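Local coordinates for protein synthesis inhibitor I (Hordeum vulgare, PDB 4FBC), which is a barley ribosome-inactivating protein, named for inhibiting protein synthesis, and holds adenosine monophosphate in a pocket of its single chain, at residues E90-K93 against W99-L102; V113-T118 against Q161-A166; P53-N58 against R83-Y88. The protein carries 3 engineered substitutions. One frame throughout, in Å; residues are numbered along the deposited sequence.

Contact 1: E90-K93 against W99-L102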
loop_
_atom_site.group_PDB
_atom_site.type_symbol
_atom_site.label_atom_id
_atom_site.label_comp_id
_atom_site.label_asym_id
_atom_site.label_seq_id
_atom_site.Cartn_x
_atom_site.Cartn_y
_atom_site.Cartn_z
ATOM N N GLU A 90 3.500 0.048 -8.938
ATOM C CA GLU A 90 4.461 0.178 -10.039
ATOM C C GLU A 90 3.836 0.480 -11.393
ATOM O O GLU A 90 4.508 1.003 -12.283
ATOM C CB GLU A 90 5.369 -1.051 -10.134
ATOM C CG GLU A 90 6.349 -1.214 -8.976
ATOM C CD GLU A 90 7.372 -0.086 -8.872
ATOM O OE1 GLU A 90 7.526 0.707 -9.828
ATOM O OE2 GLU A 90 8.028 0.011 -7.817
ATOM N N GLY A 91 2.553 0.164 -11.548
ATOM C CA GLY A 91 1.875 0.377 -12.814
ATOM C C GLY A 91 0.427 0.815 -12.686
ATOM O O GLY A 91 -0.227 0.542 -11.678
ATOM N N PHE A 92 -0.074 1.520 -13.695
ATOM C CA PHE A 92 -1.510 1.795 -13.783
ATOM C C PHE A 92 -1.952 1.796 -15.238
ATOM O O PHE A 92 -1.179 2.134 -16.134
ATOM C CB PHE A 92 -1.901 3.100 -13.081
ATOM C CG PHE A 92 -1.328 4.336 -13.713
ATOM C CD1 PHE A 92 -1.970 4.951 -14.778
ATOM C CD2 PHE A 92 -0.159 4.895 -13.224
ATOM C CE1 PHE A 92 -1.445 6.091 -15.358
ATOM C CE2 PHE A 92 0.371 6.040 -13.794
ATOM C CZ PHE A 92 -0.272 6.638 -14.859
ATOM N N LYS A 93 -3.200 1.412 -15.470
ATOM C CA LYS A 93 -3.672 1.198 -16.831
ATOM C C LYS A 93 -4.745 2.224 -17.188
ATOM O O LYS A 93 -5.789 2.288 -16.540
ATOM C CB LYS A 93 -4.217 -0.230 -16.955
ATOM C CG LYS A 93 -4.584 -0.654 -18.364
ATOM C CD LYS A 93 -5.175 -2.050 -18.331
ATOM C CE LYS A 93 -5.417 -2.603 -19.722
ATOM N NZ LYS A 93 -6.085 -3.943 -19.661
ATOM N N TRP A 99 -0.496 0.567 -20.368
ATOM C CA TRP A 99 0.120 0.411 -19.051
ATOM C C TRP A 99 1.221 1.449 -18.860
ATOM O O TRP A 99 2.150 1.550 -19.677
ATOM C CB TRP A 99 0.693 -0.999 -18.876
ATOM C CG TRP A 99 -0.311 -2.017 -18.398
ATOM C CD1 TRP A 99 -0.905 -2.997 -19.138
ATOM C CD2 TRP A 99 -0.835 -2.147 -17.066
ATOM N NE1 TRP A 99 -1.769 -3.728 -18.352
ATOM C CE2 TRP A 99 -1.739 -3.230 -17.076
ATOM C CE3 TRP A 99 -0.621 -1.458 -15.870
ATOM C CZ2 TRP A 99 -2.432 -3.634 -15.928
ATOM C CZ3 TRP A 99 -1.313 -1.853 -14.737
ATOM C CH2 TRP A 99 -2.204 -2.936 -14.773
ATOM N N TRP A 100 1.094 2.231 -17.793
ATOM C CA TRP A 100 2.097 3.212 -17.418
ATOM C C TRP A 100 2.877 2.660 -16.237
ATOM O O TRP A 100 2.304 2.017 -15.360
ATOM C CB TRP A 100 1.428 4.535 -17.044
ATOM C CG TRP A 100 0.607 5.094 -18.159
ATOM C CD1 TRP A 100 -0.712 4.846 -18.417
ATOM C CD2 TRP A 100 1.053 5.995 -19.177
ATOM N NE1 TRP A 100 -1.114 5.544 -19.533
ATOM C CE2 TRP A 100 -0.046 6.251 -20.020
ATOM C CE3 TRP A 100 2.280 6.601 -19.463
ATOM C CZ2 TRP A 100 0.044 7.094 -21.128
ATOM C CZ3 TRP A 100 2.365 7.441 -20.557
ATOM C CH2 TRP A 100 1.254 7.681 -21.377
ATOM N N GLU A 101 4.185 2.883 -16.226
ATOM C CA GLU A 101 5.020 2.392 -15.135
ATOM C C GLU A 101 5.764 3.521 -14.425
ATOM O O GLU A 101 6.010 4.587 -14.997
ATOM C CB GLU A 101 6.005 1.341 -15.635
ATOM C CG GLU A 101 6.975 1.858 -16.678
ATOM C CD GLU A 101 7.859 0.754 -17.226
ATOM O OE1 GLU A 101 7.857 -0.364 -16.650
ATOM O OE2 GLU A 101 8.562 1.017 -18.223
ATOM N N LEU A 102 6.124 3.265 -13.170
ATOM C CA LEU A 102 6.779 4.253 -12.325
ATOM C C LEU A 102 8.268 3.963 -12.200
ATOM O O LEU A 102 9.000 4.676 -11.499
ATOM C CB LEU A 102 6.131 4.268 -10.939
ATOM C CG LEU A 102 4.703 4.798 -10.966
ATOM C CD1 LEU A 102 3.946 4.375 -9.712
ATOM C CD2 LEU A 102 4.739 6.312 -11.076
#
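Trp100 N donates to Phe92 O at 2.8 Å with an N-H...O angle of 175°, the straightest of three backbone bonds across this antiparallel beta hairpin. The same two residues bond back from Phe92 N to Trp100 O, which identifies them as a hydrogen-bonded pair; Leu102 N closes on Glu90 O at 2.9 Å. Glu90, part of the adenosine monophosphate pocket, has its OE1 hydrogen-bonded to Thr103 OG1. Gly91 and Glu101, and then Lys93 and Trp99, are the non-hydrogen-bonded pairs on either side. On its other side, strand 89-93 meets strand 78-83, where Glu90 and Gly91 both face Ala81, a classic beta bulge.

On one face of the sheet the Phe92 ring and the five-membered ring of Trp100 lie nearly parallel (20°) but slid apart, their centroids separated by 4.8 Å. Trp100 CB fills the offset, resting over the phenyl face 3.7 Å from its centroid. The indole N-H turns to Ser94 OG, just past the strand.

The other face carries Lys93 and Trp99. Lys93 CG is anti to the backbone N (chi1 -173°), and the chain, extended beyond it, crosses the indole, its CD reaching Trp99 NE1 at 3.8 Å, while Lys93 CB sits 3.7 Å above the centroid of the indole's six-membered ring.

Contact 2: V113-T118 against Q161-A166. With AMP (adenosine monophosphate), chain E.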
loop_
_atom_site.group_PDB
_atom_site.type_symbol
_atom_site.label_atom_id
_atom_site.label_comp_id
_atom_site.label_asym_id
_atom_site.label_seq_id
_atom_site.Cartn_x
_atom_site.Cartn_y
_atom_site.Cartn_z
ATOM N N VAL A 113 5.981 6.782 -17.083
ATOM C CA VAL A 113 5.129 7.960 -16.909
ATOM C C VAL A 113 5.896 9.288 -16.807
ATOM O O VAL A 113 5.313 10.372 -16.983
ATOM C CB VAL A 113 4.177 7.783 -15.694
ATOM C CG1 VAL A 113 4.938 7.917 -14.390
ATOM C CG2 VAL A 113 3.029 8.790 -15.757
ATOM N N GLY A 114 7.196 9.212 -16.539
ATOM C CA GLY A 114 8.019 10.409 -16.456
ATOM C C GLY A 114 8.583 10.728 -15.081
ATOM O O GLY A 114 9.402 11.644 -14.936
ATOM N N PHE A 115 8.157 9.965 -14.073
ATOM C CA PHE A 115 8.609 10.171 -12.693
ATOM C C PHE A 115 8.470 8.867 -11.906
ATOM O O PHE A 115 7.767 7.948 -12.347
ATOM C CB PHE A 115 7.807 11.293 -12.016
ATOM C CG PHE A 115 6.317 11.113 -12.115
ATOM C CD1 PHE A 115 5.642 10.302 -11.210
ATOM C CD2 PHE A 115 5.594 11.748 -13.115
ATOM C CE1 PHE A 115 4.273 10.126 -11.309
ATOM C CE2 PHE A 115 4.230 11.580 -13.219
ATOM C CZ PHE A 115 3.565 10.769 -12.316
ATOM N N GLY A 116 9.137 8.788 -10.756
ATOM C CA GLY A 116 9.162 7.576 -9.953
ATOM C C GLY A 116 8.079 7.515 -8.887
ATOM O O GLY A 116 7.279 8.448 -8.753
ATOM N N GLY A 117 8.066 6.434 -8.111
ATOM C CA GLY A 117 6.987 6.198 -7.164
ATOM C C GLY A 117 7.298 6.428 -5.695
ATOM O O GLY A 117 6.484 6.100 -4.831
ATOM N N THR A 118 8.465 6.986 -5.389
ATOM C CA THR A 118 8.778 7.311 -3.996
ATOM C C THR A 118 8.230 8.697 -3.689
ATOM O O THR A 118 8.030 9.498 -4.599
ATOM C CB THR A 118 10.299 7.283 -3.702
ATOM O OG1 THR A 118 10.929 8.426 -4.287
ATOM C CG2 THR A 118 10.937 6.010 -4.246
ATOM N N GLN A 161 2.622 17.404 -13.226
ATOM C CA GLN A 161 2.337 17.792 -11.850
ATOM C C GLN A 161 0.994 17.216 -11.398
ATOM O O GLN A 161 0.889 16.674 -10.298
ATOM C CB GLN A 161 2.374 19.310 -11.678
ATOM C CG GLN A 161 2.370 19.756 -10.226
ATOM C CD GLN A 161 3.255 18.881 -9.342
ATOM O OE1 GLN A 161 4.422 18.621 -9.658
ATOM N NE2 GLN A 161 2.693 18.413 -8.231
ATOM N N GLN A 162 -0.020 17.320 -12.256
ATOM C CA GLN A 162 -1.309 16.674 -11.996
ATOM C C GLN A 162 -1.149 15.169 -11.777
ATOM O O GLN A 162 -1.724 14.604 -10.842
ATOM C CB GLN A 162 -2.296 16.914 -13.145
ATOM C CG GLN A 162 -3.530 16.006 -13.057
ATOM C CD GLN A 162 -4.534 16.221 -14.177
ATOM O OE1 GLN A 162 -5.554 16.885 -13.987
ATOM N NE2 GLN A 162 -4.264 15.640 -15.343
ATOM N N ALA A 163 -0.367 14.524 -12.638
ATOM C CA ALA A 163 -0.172 13.079 -12.535
ATOM C C ALA A 163 0.564 12.691 -11.251
ATOM O O ALA A 163 0.224 11.684 -10.631
ATOM C CB ALA A 163 0.565 12.544 -13.759
ATOM N N ARG A 164 1.575 13.471 -10.860
ATOM C CA ARG A 164 2.280 13.224 -9.594
ATOM C C ARG A 164 1.329 13.254 -8.395
ATOM O O ARG A 164 1.343 12.356 -7.545
ATOM C CB ARG A 164 3.392 14.255 -9.362
ATOM C CG ARG A 164 4.707 13.986 -10.097
ATOM C CD ARG A 164 5.729 15.060 -9.738
ATOM N NE ARG A 164 7.096 14.708 -10.119
ATOM C CZ ARG A 164 7.669 15.084 -11.258
ATOM N NH1 ARG A 164 6.990 15.823 -12.124
ATOM N NH2 ARG A 164 8.922 14.723 -11.532
ATOM N N GLU A 165 0.509 14.296 -8.330
ATOM C CA GLU A 165 -0.413 14.462 -7.217
ATOM C C GLU A 165 -1.442 13.337 -7.204
ATOM O O GLU A 165 -1.826 12.848 -6.139
ATOM C CB GLU A 165 -1.086 15.836 -7.300
ATOM C CG GLU A 165 -0.083 16.985 -7.253
ATOM C CD GLU A 165 -0.707 18.353 -7.504
ATOM O OE1 GLU A 165 -1.891 18.415 -7.905
ATOM O OE2 GLU A 165 -0.002 19.368 -7.301
ATOM N N ALA A 166 -1.870 12.916 -8.391
ATOM C CA ALA A 166 -2.818 11.808 -8.511
ATOM C C ALA A 166 -2.232 10.494 -7.984
ATOM O O ALA A 166 -2.876 9.787 -7.210
ATOM C CB ALA A 166 -3.273 11.643 -9.939
HETATM P P AMP E . 12.879 2.136 -0.402
HETATM O O1P AMP E . 13.038 3.305 -1.355
HETATM O O2P AMP E . 13.883 1.985 0.721
HETATM O O3P AMP E . 12.808 0.845 -1.191
HETATM O "O5'" AMP E . 11.401 2.137 0.198
HETATM C "C5'" AMP E . 11.127 2.675 1.485
HETATM C "C4'" AMP E . 9.644 2.692 1.765
HETATM O "O4'" AMP E . 8.995 3.642 0.879
HETATM C "C3'" AMP E . 8.908 1.380 1.513
HETATM O "O3'" AMP E . 9.016 0.464 2.593
HETATM C "C2'" AMP E . 7.481 1.836 1.236
HETATM O "O2'" AMP E . 6.800 2.116 2.459
HETATM C "C1'" AMP E . 7.723 3.160 0.497
HETATM N N9 AMP E . 7.703 3.002 -0.978
HETATM C C8 AMP E . 8.762 3.158 -1.808
HETATM N N7 AMP E . 8.417 2.960 -3.109
HETATM C C5 AMP E . 7.095 2.678 -3.130
HETATM C C6 AMP E . 6.080 2.373 -4.174
HETATM N N6 AMP E . 6.423 2.325 -5.489
HETATM N N1 AMP E . 4.800 2.148 -3.765
HETATM C C2 AMP E . 4.452 2.187 -2.460
HETATM N N3 AMP E . 5.316 2.464 -1.464
HETATM C C4 AMP E . 6.629 2.719 -1.729
#
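Two torsions bring the aliphatic chain of Arg164 over the face of the Phe115 ring: Phe115 chi1 of 52° sets CG between backbone N and carbonyl carbon, directing the ring at helix 157-179, while Arg164 chi1 of -81° takes its CG off the helix flank and over that ring. Arg164 CG stands 3.7 Å from the phenyl centroid, almost on the ring normal, a CH-pi contact. From there the arginine runs extended to NE, the two side chains sliding past each other in opposite directions. Its guanidinium, 29° from the ring plane, therefore meets Phe115 CB, with NH2 3.6 Å away.

The far end of the ring abuts the helix itself, where Phe115 CZ lies 3.8 Å from Ala163 CB. Val113 CG1 packs 3.7 Å above the opposite phenyl face, so the ring is sandwiched. This loop then leads to the ligand: Gly117 O lies 3.8 Å from C6 of adenosine monophosphate, and Thr118 OG1 caps helix 119-123 through Asp121 N.

Val113 O accepts from Gln160 NE2, just before 161-166, but no hydrogen bond joins the two segments. Contact between 113-118 and 161-166 is thus chiefly dispersion, with the guanidinium lying over Phe115 CB and not over the ring.

Contact 3: P53-N58 against R83-Y88. With AMP (adenosine monophosphate), chain E.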
loop_
_atom_site.group_PDB
_atom_site.type_symbol
_atom_site.label_atom_id
_atom_site.label_comp_id
_atom_site.label_asym_id
_atom_site.label_seq_id
_atom_site.Cartn_x
_atom_site.Cartn_y
_atom_site.Cartn_z
ATOM N N PRO A 53 4.240 -12.468 3.316
ATOM C CA PRO A 53 5.347 -13.411 3.108
ATOM C C PRO A 53 6.617 -12.630 2.745
ATOM O O PRO A 53 6.517 -11.486 2.270
ATOM C CB PRO A 53 4.874 -14.240 1.911
ATOM C CG PRO A 53 3.968 -13.311 1.134
ATOM C CD PRO A 53 3.305 -12.409 2.175
ATOM N N PRO A 54 7.804 -13.232 2.966
ATOM C CA PRO A 54 9.049 -12.591 2.522
ATOM C C PRO A 54 9.048 -12.365 1.018
ATOM O O PRO A 54 8.281 -13.007 0.291
ATOM C CB PRO A 54 10.124 -13.639 2.863
ATOM C CG PRO A 54 9.533 -14.434 3.989
ATOM C CD PRO A 54 8.045 -14.492 3.686
ATOM N N VAL A 55 9.904 -11.453 0.562
ATOM C CA VAL A 55 10.174 -11.277 -0.858
ATOM C C VAL A 55 10.941 -12.497 -1.371
ATOM O O VAL A 55 11.889 -12.938 -0.726
ATOM C CB VAL A 55 11.023 -10.002 -1.087
ATOM C CG1 VAL A 55 11.470 -9.898 -2.547
ATOM C CG2 VAL A 55 10.238 -8.757 -0.647
ATOM N N GLU A 56 10.520 -13.039 -2.511
ATOM C CA GLU A 56 11.175 -14.204 -3.101
ATOM C C GLU A 56 12.601 -13.849 -3.504
ATOM O O GLU A 56 12.841 -12.829 -4.154
ATOM C CB GLU A 56 10.394 -14.716 -4.320
ATOM C CG GLU A 56 8.986 -15.232 -3.996
ATOM C CD GLU A 56 8.206 -15.687 -5.228
ATOM O OE1 GLU A 56 8.251 -14.992 -6.267
ATOM O OE2 GLU A 56 7.537 -16.745 -5.157
ATOM N N PRO A 57 13.564 -14.680 -3.099
ATOM C CA PRO A 57 14.934 -14.392 -3.530
ATOM C C PRO A 57 15.271 -15.040 -4.881
ATOM O O PRO A 57 14.625 -16.023 -5.265
ATOM C CB PRO A 57 15.786 -14.962 -2.386
ATOM C CG PRO A 57 14.948 -16.052 -1.789
ATOM C CD PRO A 57 13.496 -15.742 -2.079
ATOM N N ASN A 58 16.238 -14.459 -5.594
ATOM C CA ASN A 58 16.759 -14.984 -6.874
ATOM C C ASN A 58 15.874 -14.758 -8.110
ATOM O O ASN A 58 16.157 -15.287 -9.190
ATOM C CB ASN A 58 17.154 -16.467 -6.766
ATOM C CG ASN A 58 18.135 -16.736 -5.636
ATOM O OD1 ASN A 58 18.770 -15.818 -5.115
ATOM N ND2 ASN A 58 18.271 -18.007 -5.260
ATOM N N ARG A 83 2.766 -4.712 -6.157
ATOM C CA ARG A 83 3.486 -5.920 -5.754
ATOM C C ARG A 83 2.810 -6.567 -4.548
ATOM O O ARG A 83 2.390 -5.867 -3.627
ATOM C CB ARG A 83 4.946 -5.590 -5.438
ATOM C CG ARG A 83 5.754 -5.249 -6.683
ATOM C CD ARG A 83 7.187 -4.855 -6.354
ATOM N NE ARG A 83 7.875 -5.875 -5.567
ATOM C CZ ARG A 83 9.183 -5.884 -5.327
ATOM N NH1 ARG A 83 9.949 -4.917 -5.810
ATOM N NH2 ARG A 83 9.719 -6.862 -4.604
ATOM N N ALA A 84 2.708 -7.895 -4.557
ATOM C CA ALA A 84 2.066 -8.615 -3.452
ATOM C C ALA A 84 3.030 -8.970 -2.325
ATOM O O ALA A 84 2.624 -9.595 -1.338
ATOM C CB ALA A 84 1.351 -9.875 -3.966
ATOM N N ASP A 85 4.297 -8.584 -2.465
ATOM C CA ASP A 85 5.289 -8.858 -1.426
ATOM C C ASP A 85 5.613 -7.640 -0.572
ATOM O O ASP A 85 5.882 -7.778 0.622
ATOM C CB ASP A 85 6.576 -9.488 -2.011
ATOM C CG ASP A 85 7.102 -8.753 -3.232
ATOM O OD1 ASP A 85 6.636 -7.634 -3.532
ATOM O OD2 ASP A 85 8.012 -9.307 -3.906
ATOM N N ASN A 86 5.570 -6.448 -1.170
ATOM C CA ASN A 86 5.843 -5.223 -0.416
ATOM C C ASN A 86 4.834 -4.091 -0.647
ATOM O O ASN A 86 5.017 -2.990 -0.139
ATOM C CB ASN A 86 7.279 -4.729 -0.666
ATOM C CG ASN A 86 7.528 -4.367 -2.111
ATOM O OD1 ASN A 86 6.596 -4.293 -2.911
ATOM N ND2 ASN A 86 8.801 -4.132 -2.463
ATOM N N ILE A 87 3.771 -4.381 -1.401
ATOM C CA ILE A 87 2.693 -3.424 -1.686
ATOM C C ILE A 87 3.171 -2.143 -2.404
ATOM O O ILE A 87 2.601 -1.063 -2.241
ATOM C CB ILE A 87 1.858 -3.103 -0.416
ATOM C CG1 ILE A 87 1.726 -4.359 0.463
ATOM C CG2 ILE A 87 0.454 -2.576 -0.801
ATOM C CD1 ILE A 87 0.984 -4.107 1.810
ATOM N N TYR A 88 4.213 -2.268 -3.224
ATOM C CA TYR A 88 4.677 -1.133 -4.020
ATOM C C TYR A 88 3.816 -0.963 -5.242
ATOM O O TYR A 88 3.610 -1.915 -5.989
ATOM C CB TYR A 88 6.104 -1.350 -4.516
ATOM C CG TYR A 88 7.197 -1.078 -3.514
ATOM C CD1 TYR A 88 6.950 -1.108 -2.155
ATOM C CD2 TYR A 88 8.492 -0.798 -3.945
ATOM C CE1 TYR A 88 7.961 -0.868 -1.239
ATOM C CE2 TYR A 88 9.510 -0.557 -3.043
ATOM C CZ TYR A 88 9.238 -0.593 -1.692
ATOM O OH TYR A 88 10.246 -0.359 -0.787
HETATM P P AMP E . 12.879 2.136 -0.402
HETATM O O1P AMP E . 13.038 3.305 -1.355
HETATM O O2P AMP E . 13.883 1.985 0.721
HETATM O O3P AMP E . 12.808 0.845 -1.191
HETATM O "O5'" AMP E . 11.401 2.137 0.198
HETATM C "C5'" AMP E . 11.127 2.675 1.485
HETATM C "C4'" AMP E . 9.644 2.692 1.765
HETATM O "O4'" AMP E . 8.995 3.642 0.879
HETATM C "C3'" AMP E . 8.908 1.380 1.513
HETATM O "O3'" AMP E . 9.016 0.464 2.593
HETATM C "C2'" AMP E . 7.481 1.836 1.236
HETATM O "O2'" AMP E . 6.800 2.116 2.459
HETATM C "C1'" AMP E . 7.723 3.160 0.497
HETATM N N9 AMP E . 7.703 3.002 -0.978
HETATM C C8 AMP E . 8.762 3.158 -1.808
HETATM N N7 AMP E . 8.417 2.960 -3.109
HETATM C C5 AMP E . 7.095 2.678 -3.130
HETATM C C6 AMP E . 6.080 2.373 -4.174
HETATM N N6 AMP E . 6.423 2.325 -5.489
HETATM N N1 AMP E . 4.800 2.148 -3.765
HETATM C C2 AMP E . 4.452 2.187 -2.460
HETATM N N3 AMP E . 5.316 2.464 -1.464
HETATM C C4 AMP E . 6.629 2.719 -1.729
HETATM O O HOH W 1 7.289 -8.955 2.804
HETATM O O HOH W 2 8.367 -11.824 -3.960
#
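Val55 lays both its methyl groups over Asp85: CG1 reaches OD2 at 3.8 Å and CG2 touches Asp85 CB at 4.0 Å. A chi1 of 173° places CG1 anti to the backbone N, where it also approaches the edge of the Arg83 guanidinium. The contact joins the proline-rich loop 53-58 to the turn between strands 78-83 and 89-93 of the central sheet.

Water supplies the polar links. One molecule donates to Pro53 O at 2.7 Å and to Asp85 O at 2.9 Å, bridging two carbonyls that cannot bond to each other. A second accepts from Glu56 N and donates to Asp85 OD2. Arg83 holds the same carboxylate side-on: NE reaches OD1 at 3.0 Å, on its syn lone pair, and NH2 reaches OD2 at 3.1 Å, this time from above the carboxylate plane.

Behind this salt bridge, Asn86 ND2 contacts two flat groups at once, over the centre of the Arg83 guanidinium and 3.3 Å above the centre of the Tyr88 ring. Asn86 OD1 accepts from Tyr88 N, forming an Asx turn. The opposite face of the tyrosine carries the adenine of adenosine monophosphate, with C5 above the ring centre, and Tyr88 OH donates to the phosphate O3P at 2.9 Å. Arg179 of helix 157-179, which also hydrogen-bonds adenosine monophosphate, donates from NH2 to Asn86 O.

Between the two segments themselves, therefore, direct contact is van der Waals and hydrogen bonding passes through water. With Arg83 and a water both donating to it, the Asp85 carboxylate probably stays ionised although Val55 covers part of it with hydrocarbon.

Overall arrangement
From the N terminus, contact 3 comes first: 53-58 meets 83-88, closing a loop of 24 residues that contains strand 64-70 and most of strand 78-83, and fastening loop 53-58 to the turn between strands 78-83 and 89-93. Contact 1 follows at once, a tight hairpin with five residues between its segments. Contact 2 comes last, its 42 intervening residues including helices 119-123 and 136-147. The three closures run in series; none nests in or crosses another. Contacts 1 and 2 touch, through a probable hydrogen bond from Val113 N to Glu101 O, tying the sheet edge to helix 157-179. Contacts 2 and 3 do not touch, yet both reach adenosine monophosphate, and contact 1 adds Glu90 to that pocket.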